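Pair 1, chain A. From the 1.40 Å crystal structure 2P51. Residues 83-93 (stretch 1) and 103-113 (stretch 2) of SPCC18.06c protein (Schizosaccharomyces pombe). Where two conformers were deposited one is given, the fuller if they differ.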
# COMPACT_ATOMS: atom_id res chain seq x y z
N LEU A 83 15.82 3.09 1.19
CA LEU A 83 15.11 3.75 2.27
C LEU A 83 14.14 2.76 2.90
O LEU A 83 13.40 2.06 2.18
CB LEU A 83 14.31 4.96 1.78
CG LEU A 83 15.15 6.09 1.12
CD1 LEU A 83 14.22 7.26 0.74
CD2 LEU A 83 16.25 6.55 2.06
N LYS A 84 14.17 2.72 4.21
CA LYS A 84 13.35 1.72 4.90
C LYS A 84 11.88 2.10 5.00
O LYS A 84 11.49 3.24 5.25
CB LYS A 84 13.89 1.53 6.32
CG LYS A 84 15.27 0.87 6.33
CD LYS A 84 15.76 0.84 7.79
CE LYS A 84 17.10 0.08 7.76
NZ LYS A 84 17.58 -0.07 9.16
N ILE A 85 11.05 1.08 4.81
CA ILE A 85 9.60 1.22 5.02
C ILE A 85 9.26 1.64 6.45
O ILE A 85 9.95 1.22 7.36
CB ILE A 85 8.91 -0.12 4.67
CG1 ILE A 85 7.40 -0.02 4.56
CG2 ILE A 85 9.29 -1.24 5.66
CD1 ILE A 85 6.84 0.89 3.54
N ILE A 86 8.19 2.45 6.56
CA ILE A 86 7.77 2.93 7.88
C ILE A 86 6.40 2.38 8.25
O ILE A 86 6.21 1.99 9.43
CB ILE A 86 7.84 4.49 7.94
CG1 ILE A 86 9.29 4.97 7.87
CG2 ILE A 86 7.17 5.04 9.19
CD1 ILE A 86 9.47 6.48 7.63
N GLN A 87 5.46 2.30 7.33
CA GLN A 87 4.18 1.72 7.67
C GLN A 87 3.59 0.99 6.44
O GLN A 87 3.82 1.44 5.32
CB GLN A 87 3.06 2.70 8.04
CG GLN A 87 3.12 3.36 9.37
CD GLN A 87 1.97 4.31 9.63
OE1 GLN A 87 1.53 5.01 8.67
NE2 GLN A 87 1.51 4.40 10.85
N ILE A 88 2.83 -0.05 6.67
CA ILE A 88 1.99 -0.64 5.63
C ILE A 88 0.56 -0.67 6.15
O ILE A 88 0.36 -1.12 7.28
CB ILE A 88 2.38 -2.07 5.23
CG1 ILE A 88 3.79 -2.12 4.61
CG2 ILE A 88 1.34 -2.70 4.31
CD1 ILE A 88 4.37 -3.48 4.32
N GLY A 89 -0.39 -0.25 5.35
CA GLY A 89 -1.82 -0.30 5.70
C GLY A 89 -2.54 -1.34 4.87
O GLY A 89 -2.33 -1.34 3.64
N LEU A 90 -3.28 -2.24 5.53
CA LEU A 90 -4.08 -3.22 4.82
C LEU A 90 -5.54 -3.14 5.30
O LEU A 90 -5.80 -3.39 6.47
CB LEU A 90 -3.55 -4.64 5.05
CG LEU A 90 -2.11 -4.98 4.68
CD1 LEU A 90 -1.79 -6.43 5.03
CD2 LEU A 90 -1.86 -4.70 3.20
N ALA A 91 -6.45 -2.82 4.39
CA ALA A 91 -7.86 -2.70 4.68
C ALA A 91 -8.61 -3.81 3.93
O ALA A 91 -8.59 -3.85 2.70
CB ALA A 91 -8.37 -1.31 4.29
N LEU A 92 -9.28 -4.67 4.70
CA LEU A 92 -10.00 -5.80 4.10
C LEU A 92 -11.46 -5.42 3.88
O LEU A 92 -12.08 -4.78 4.71
CB LEU A 92 -9.95 -7.03 4.95
CG LEU A 92 -8.69 -7.92 4.81
CD1 LEU A 92 -7.37 -7.23 4.97
CD2 LEU A 92 -8.84 -9.08 5.83
N SER A 93 -11.99 -5.90 2.74
CA SER A 93 -13.39 -5.75 2.44
C SER A 93 -13.87 -7.04 1.78
O SER A 93 -13.10 -7.76 1.16
CB SER A 93 -13.61 -4.59 1.44
OG SER A 93 -13.04 -3.34 1.85
N ALA A 103 -12.28 -4.83 12.24
CA ALA A 103 -11.34 -3.77 11.92
C ALA A 103 -11.64 -3.19 10.56
O ALA A 103 -11.81 -3.93 9.59
CB ALA A 103 -9.91 -4.31 11.88
N CYS A 104 -11.71 -1.87 10.48
CA CYS A 104 -11.81 -1.25 9.16
C CYS A 104 -10.47 -1.39 8.43
O CYS A 104 -10.46 -1.46 7.21
CB CYS A 104 -12.21 0.22 9.26
SG CYS A 104 -13.76 0.62 10.12
N THR A 105 -9.34 -1.40 9.15
CA THR A 105 -8.03 -1.44 8.52
C THR A 105 -6.97 -1.80 9.56
O THR A 105 -7.16 -1.57 10.76
CB THR A 105 -7.72 -0.09 7.83
OG1 THR A 105 -6.50 -0.18 7.10
CG2 THR A 105 -7.55 1.04 8.85
N TRP A 106 -5.85 -2.39 9.13
CA TRP A 106 -4.69 -2.65 9.96
C TRP A 106 -3.56 -1.71 9.54
O TRP A 106 -3.38 -1.47 8.34
CB TRP A 106 -4.17 -4.08 9.78
CG TRP A 106 -4.98 -5.10 10.55
CD1 TRP A 106 -4.63 -5.59 11.80
CD2 TRP A 106 -6.20 -5.74 10.19
NE1 TRP A 106 -5.59 -6.50 12.22
CE2 TRP A 106 -6.54 -6.61 11.27
CE3 TRP A 106 -7.05 -5.68 9.08
CZ2 TRP A 106 -7.69 -7.40 11.25
CZ3 TRP A 106 -8.19 -6.46 9.04
CH2 TRP A 106 -8.50 -7.31 10.12
N GLN A 107 -2.81 -1.27 10.54
CA GLN A 107 -1.67 -0.45 10.28
C GLN A 107 -0.44 -1.12 10.90
O GLN A 107 -0.30 -1.16 12.12
CB GLN A 107 -1.91 0.93 10.91
CG GLN A 107 -0.77 1.92 10.78
CD GLN A 107 -1.34 3.33 10.98
OE1 GLN A 107 -1.67 3.95 9.95
NE2 GLN A 107 -1.40 3.79 12.22
N PHE A 108 0.47 -1.61 10.06
CA PHE A 108 1.69 -2.27 10.47
C PHE A 108 2.79 -1.22 10.60
O PHE A 108 3.03 -0.50 9.61
CB PHE A 108 2.10 -3.31 9.42
CG PHE A 108 1.10 -4.45 9.35
CD1 PHE A 108 1.33 -5.60 10.09
CD2 PHE A 108 -0.04 -4.37 8.59
CE1 PHE A 108 0.40 -6.64 10.05
CE2 PHE A 108 -0.97 -5.41 8.56
CZ PHE A 108 -0.79 -6.54 9.30
N ASN A 109 3.40 -1.12 11.77
CA ASN A 109 4.41 -0.08 12.03
C ASN A 109 5.81 -0.67 12.08
O ASN A 109 6.03 -1.58 12.91
CB ASN A 109 4.05 0.59 13.37
CG ASN A 109 2.68 1.27 13.27
OD1 ASN A 109 2.51 2.22 12.49
ND2 ASN A 109 1.73 0.75 14.05
N PHE A 110 6.72 -0.23 11.21
CA PHE A 110 8.00 -0.91 11.03
C PHE A 110 9.15 -0.18 11.71
O PHE A 110 9.14 1.03 11.95
CB PHE A 110 8.30 -1.04 9.53
CG PHE A 110 7.33 -2.06 8.93
CD1 PHE A 110 7.62 -3.41 8.97
CD2 PHE A 110 6.13 -1.67 8.38
CE1 PHE A 110 6.75 -4.36 8.44
CE2 PHE A 110 5.26 -2.58 7.81
CZ PHE A 110 5.57 -3.95 7.88
N THR A 111 10.18 -0.97 12.00
CA THR A 111 11.37 -0.46 12.70
C THR A 111 12.04 0.67 11.92
O THR A 111 12.19 0.64 10.69
CB THR A 111 12.35 -1.62 12.93
OG1 THR A 111 13.37 -1.16 13.83
CG2 THR A 111 13.01 -2.03 11.62
N PHE A 112 12.48 1.73 12.61
CA PHE A 112 13.10 2.88 11.94
C PHE A 112 13.90 3.61 13.00
O PHE A 112 13.51 3.57 14.19
CB PHE A 112 11.99 3.76 11.34
CG PHE A 112 12.56 4.67 10.27
CD1 PHE A 112 12.70 4.18 8.97
CD2 PHE A 112 12.95 5.98 10.55
CE1 PHE A 112 13.24 4.98 7.97
CE2 PHE A 112 13.49 6.76 9.55
CZ PHE A 112 13.65 6.26 8.26
N ASN A 113 15.00 4.25 12.64
CA ASN A 113 15.94 4.85 13.56
C ASN A 113 16.35 6.21 12.98
O ASN A 113 17.05 6.28 11.98
CB ASN A 113 17.13 3.92 13.79
CG ASN A 113 18.02 4.50 14.88
OD1 ASN A 113 18.44 5.64 14.74
ND2 ASN A 113 18.29 3.67 15.90
O HOH W 1 11.63 -0.78 8.42
O HOH W 2 -12.13 -1.94 4.98
O HOH W 3 -10.10 -4.45 7.35

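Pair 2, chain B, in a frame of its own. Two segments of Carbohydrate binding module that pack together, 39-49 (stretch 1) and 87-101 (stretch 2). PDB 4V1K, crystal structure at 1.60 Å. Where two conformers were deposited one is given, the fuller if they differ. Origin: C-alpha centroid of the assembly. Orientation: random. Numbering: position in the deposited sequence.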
# COMPACT_ATOMS: atom_id res chain seq x y z
N GLU B 39 -0.21 18.17 1.14
CA GLU B 39 0.26 17.24 2.18
C GLU B 39 1.34 16.27 1.64
O GLU B 39 1.28 15.87 0.50
CB GLU B 39 -0.95 16.55 2.82
CG GLU B 39 -1.83 17.59 3.53
CD GLU B 39 -3.13 17.10 4.05
OE1 GLU B 39 -3.88 16.40 3.32
OE2 GLU B 39 -3.44 17.48 5.19
N LYS B 40 2.36 15.96 2.48
CA LYS B 40 3.47 15.05 2.14
C LYS B 40 3.33 13.72 2.89
O LYS B 40 3.28 13.73 4.12
CB LYS B 40 4.79 15.71 2.56
CG LYS B 40 6.08 15.10 2.03
CD LYS B 40 6.57 15.78 0.75
CE LYS B 40 8.02 16.26 0.84
NZ LYS B 40 9.07 15.20 0.68
N ILE B 41 3.26 12.61 2.17
CA ILE B 41 3.08 11.27 2.76
C ILE B 41 4.47 10.76 3.19
O ILE B 41 5.39 10.66 2.37
CB ILE B 41 2.41 10.31 1.78
CG1 ILE B 41 1.00 10.81 1.39
CG2 ILE B 41 2.35 8.89 2.36
CD1 ILE B 41 0.45 10.14 0.16
N THR B 42 4.59 10.39 4.47
CA THR B 42 5.82 9.86 5.03
C THR B 42 5.80 8.35 5.23
O THR B 42 6.86 7.69 5.23
CB THR B 42 6.14 10.52 6.39
OG1 THR B 42 4.99 10.48 7.24
CG2 THR B 42 6.55 11.96 6.18
N GLU B 43 4.61 7.79 5.42
CA GLU B 43 4.50 6.35 5.66
C GLU B 43 3.14 5.87 5.14
O GLU B 43 2.13 6.59 5.25
CB GLU B 43 4.68 6.10 7.17
CG GLU B 43 4.86 4.69 7.65
CD GLU B 43 5.21 4.67 9.15
OE1 GLU B 43 6.17 5.34 9.60
OE2 GLU B 43 4.53 3.99 9.91
N VAL B 44 3.12 4.62 4.66
CA VAL B 44 1.88 3.91 4.33
C VAL B 44 1.82 2.62 5.16
O VAL B 44 2.80 1.90 5.22
CB VAL B 44 1.81 3.55 2.84
CG1 VAL B 44 0.49 2.89 2.50
CG2 VAL B 44 1.99 4.78 1.99
N GLN B 45 0.69 2.38 5.81
CA GLN B 45 0.47 1.16 6.57
C GLN B 45 -0.75 0.41 6.04
O GLN B 45 -1.80 1.01 5.78
CB GLN B 45 0.26 1.46 8.05
CG GLN B 45 1.49 2.06 8.71
CD GLN B 45 1.37 2.18 10.21
OE1 GLN B 45 0.28 2.41 10.73
NE2 GLN B 45 2.50 2.04 10.92
N VAL B 46 -0.58 -0.90 5.84
CA VAL B 46 -1.66 -1.78 5.40
C VAL B 46 -1.91 -2.78 6.54
O VAL B 46 -1.03 -3.59 6.90
CB VAL B 46 -1.32 -2.48 4.09
CG1 VAL B 46 -2.46 -3.41 3.68
CG2 VAL B 46 -1.04 -1.42 2.99
N ASN B 47 -3.12 -2.73 7.10
CA ASN B 47 -3.53 -3.60 8.21
C ASN B 47 -4.31 -4.77 7.65
O ASN B 47 -5.35 -4.58 6.99
CB ASN B 47 -4.34 -2.80 9.23
CG ASN B 47 -3.51 -1.70 9.85
OD1 ASN B 47 -2.53 -1.98 10.53
ND2 ASN B 47 -3.87 -0.47 9.58
N ILE B 48 -3.81 -5.97 7.93
CA ILE B 48 -4.43 -7.18 7.39
C ILE B 48 -4.78 -8.18 8.47
O ILE B 48 -4.20 -8.16 9.55
CB ILE B 48 -3.54 -7.86 6.31
CG1 ILE B 48 -2.23 -8.41 6.89
CG2 ILE B 48 -3.24 -6.94 5.16
CD1 ILE B 48 -1.44 -9.29 5.93
N SER B 49 -5.73 -9.05 8.15
CA SER B 49 -6.16 -10.11 9.05
C SER B 49 -6.55 -11.37 8.30
O SER B 49 -6.81 -11.34 7.08
CB SER B 49 -7.28 -9.60 9.96
OG SER B 49 -8.49 -9.38 9.27
N SER B 87 -3.49 -11.26 12.73
CA SER B 87 -3.59 -9.90 12.23
C SER B 87 -2.27 -9.16 12.42
O SER B 87 -1.51 -9.44 13.37
CB SER B 87 -4.73 -9.12 12.91
OG SER B 87 -4.48 -8.90 14.28
N GLY B 88 -1.97 -8.27 11.49
CA GLY B 88 -0.78 -7.46 11.62
C GLY B 88 -0.76 -6.31 10.62
O GLY B 88 -1.76 -6.05 9.94
N THR B 89 0.40 -5.67 10.53
CA THR B 89 0.58 -4.43 9.78
C THR B 89 1.84 -4.48 8.91
O THR B 89 2.90 -4.90 9.38
CB THR B 89 0.69 -3.25 10.76
OG1 THR B 89 -0.44 -3.28 11.64
CG2 THR B 89 0.78 -1.91 10.03
N ILE B 90 1.69 -4.11 7.65
CA ILE B 90 2.82 -3.96 6.75
C ILE B 90 3.04 -2.46 6.55
O ILE B 90 2.13 -1.73 6.18
CB ILE B 90 2.54 -4.63 5.41
CG1 ILE B 90 2.34 -6.14 5.60
CG2 ILE B 90 3.66 -4.36 4.43
CD1 ILE B 90 1.34 -6.75 4.65
N THR B 91 4.25 -2.03 6.82
CA THR B 91 4.63 -0.61 6.81
C THR B 91 5.65 -0.32 5.70
O THR B 91 6.70 -1.01 5.60
CB THR B 91 5.22 -0.22 8.17
OG1 THR B 91 4.26 -0.47 9.20
CG2 THR B 91 5.61 1.26 8.18
N TRP B 92 5.35 0.73 4.90
CA TRP B 92 6.32 1.34 3.98
C TRP B 92 6.69 2.76 4.41
O TRP B 92 5.85 3.63 4.45
CB TRP B 92 5.73 1.37 2.58
CG TRP B 92 6.62 1.94 1.52
CD1 TRP B 92 7.97 1.79 1.42
CD2 TRP B 92 6.24 2.77 0.40
NE1 TRP B 92 8.45 2.44 0.32
CE2 TRP B 92 7.42 3.06 -0.33
CE3 TRP B 92 5.02 3.27 -0.07
CZ2 TRP B 92 7.43 3.82 -1.49
CZ3 TRP B 92 5.02 4.05 -1.25
CH2 TRP B 92 6.22 4.32 -1.94
N LYS B 93 7.97 2.95 4.73
CA LYS B 93 8.51 4.28 5.01
C LYS B 93 8.89 4.90 3.66
O LYS B 93 9.77 4.39 2.95
CB LYS B 93 9.72 4.20 5.98
CG LYS B 93 9.34 3.52 7.30
CD LYS B 93 10.38 3.59 8.39
CE LYS B 93 9.75 3.10 9.69
NZ LYS B 93 10.70 3.14 10.84
N VAL B 94 8.15 5.94 3.28
CA VAL B 94 8.27 6.50 1.94
C VAL B 94 9.54 7.35 1.83
O VAL B 94 9.72 8.29 2.61
CB VAL B 94 7.03 7.34 1.59
CG1 VAL B 94 7.12 7.84 0.17
CG2 VAL B 94 5.74 6.52 1.77
N PRO B 95 10.42 7.05 0.85
CA PRO B 95 11.59 7.90 0.69
C PRO B 95 11.24 9.34 0.30
O PRO B 95 10.27 9.56 -0.43
CB PRO B 95 12.37 7.23 -0.46
CG PRO B 95 11.78 5.93 -0.71
CD PRO B 95 10.39 5.95 -0.13
N SER B 96 12.06 10.29 0.75
CA SER B 96 11.83 11.71 0.46
C SER B 96 11.70 12.00 -1.03
O SER B 96 10.86 12.80 -1.42
CB SER B 96 12.95 12.58 1.07
OG SER B 96 12.90 12.46 2.47
N ASP B 97 12.51 11.33 -1.85
CA ASP B 97 12.49 11.56 -3.31
C ASP B 97 11.23 11.03 -3.99
O ASP B 97 10.90 11.46 -5.03
CB ASP B 97 13.78 11.10 -4.03
CG ASP B 97 14.02 9.56 -4.02
OD1 ASP B 97 13.25 8.78 -3.40
OD2 ASP B 97 15.04 9.13 -4.63
N ILE B 98 10.53 10.10 -3.38
CA ILE B 98 9.20 9.71 -3.87
C ILE B 98 8.09 10.60 -3.27
O ILE B 98 7.19 11.06 -4.00
CB ILE B 98 8.95 8.22 -3.58
CG1 ILE B 98 9.91 7.37 -4.43
CG2 ILE B 98 7.50 7.85 -3.89
CD1 ILE B 98 9.75 5.89 -4.25
N SER B 99 8.14 10.84 -1.96
CA SER B 99 7.08 11.61 -1.32
C SER B 99 6.91 13.00 -1.96
O SER B 99 5.79 13.51 -2.07
CB SER B 99 7.28 11.70 0.20
OG SER B 99 8.45 12.40 0.53
N SER B 100 8.02 13.59 -2.44
CA SER B 100 7.93 14.93 -3.02
C SER B 100 7.19 14.98 -4.37
O SER B 100 6.77 16.06 -4.78
CB SER B 100 9.32 15.56 -3.12
OG SER B 100 9.98 14.98 -4.18
N ILE B 101 7.00 13.82 -5.03
CA ILE B 101 6.38 13.78 -6.36
C ILE B 101 5.16 12.85 -6.44
O ILE B 101 4.63 12.65 -7.54
CB ILE B 101 7.39 13.43 -7.47
CG1 ILE B 101 8.05 12.09 -7.19
CG2 ILE B 101 8.39 14.57 -7.67
CD1 ILE B 101 8.87 11.52 -8.32
O HOH W 4 3.44 12.84 -0.72
O HOH W 5 9.49 8.47 5.73

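The sharpest difference lies at the far end of the ladder, where A91(A) matches N47(B) and L92(A) matches I48(B). In pair 2 the strands stay bonded there. I48(B) N donates to G88(B) O at 2.9 Å, and G88(B) N donates to I48(B) O at 3.0 Å. In pair 1 the direct backbone bonds stop one step earlier, and water takes over. L92(A) N lies 4.2 Å from C104(A) O, too far for a direct bond. Water 2 donates to L92(A) O at 2.9 Å and to C104(A) O at 2.8 Å. Water 3 accepts from L92(A) N at 2.8 Å.

The shared geometry is an antiparallel strand pair. The strand directions differ by 163° in pair 1 and 160° in pair 2, and the axes approach to 4.5 Å and 4.6 Å. Fourteen central residues superpose with an RMSD of 0.6 Å. Q87(A) and E43(B) coincide best, with CA atoms 0.1 Å apart.

The central backbone bonds are the same in both. I88(A) and F108(A) are joined by two hydrogen bonds, as are V44(B) and W92(B) at the matching positions. L90(A) with W106(A) corresponds to V46(B) with I90(B), again doubly bonded. One further bond matches: F110(A) N to I86(A) O and V94(B) N to T42(B) O are both 2.9 Å.

The buried areas are nearly equal, 865 and 857 Å², but the side chains differ. The face carrying I88(A), L90(A), W106(A) and F108(A) is apolar, as is the face carrying V44(B), V46(B), I90(B) and W92(B). In pair 1, L90(A) CD1 lies 3.8 Å from F108(A) CE2. In pair 2, V44(B) CG2 lies 4.0 Å from W92(B) CE3. F108(A) and W92(B) share a backbone position, but their side-chain centres are 5.0 Å apart. Their chi1 angles explain much of this: m for F108(A), t for W92(B).

F110(A) matches V94(B), and both CA-to-CB bonds point toward the other strand. The phenylalanine ring takes I85(A) CG2 over one face, with that atom 3.9 Å from F110(A) CG. I88(A) CG1 comes within 3.6 Å of F110(A) CE2. The smaller valine has fewer atoms to offer: V94(B) CG2 is 4.2 Å from I41(B) CG2 and 4.1 Å from V44(B) CG2.

On the other face, polar links occupy different rungs. Q87(A) NE2 donates to N109(A) OD1 at 2.9 Å. The matching E43(B) and K93(B) approach only to 4.2 Å, from E43(B) OE1 to K93(B) CE. Pair 2 places its link at the next but one rung: T89(B) OG1 donates to N47(B) OD1 at 2.7 Å. T105(A) matches T89(B), also a threonine, but its partner is A91(A), whose CB lies 3.6 Å from T105(A) OG1.

Past the strands, pair 1 lays I86(A) CG1 over the F112(A) ring, 4.1 Å from its centroid. Pair 2 turns into a short helix instead, where K40(B) NZ donates to S99(B) OG at 2.9 Å.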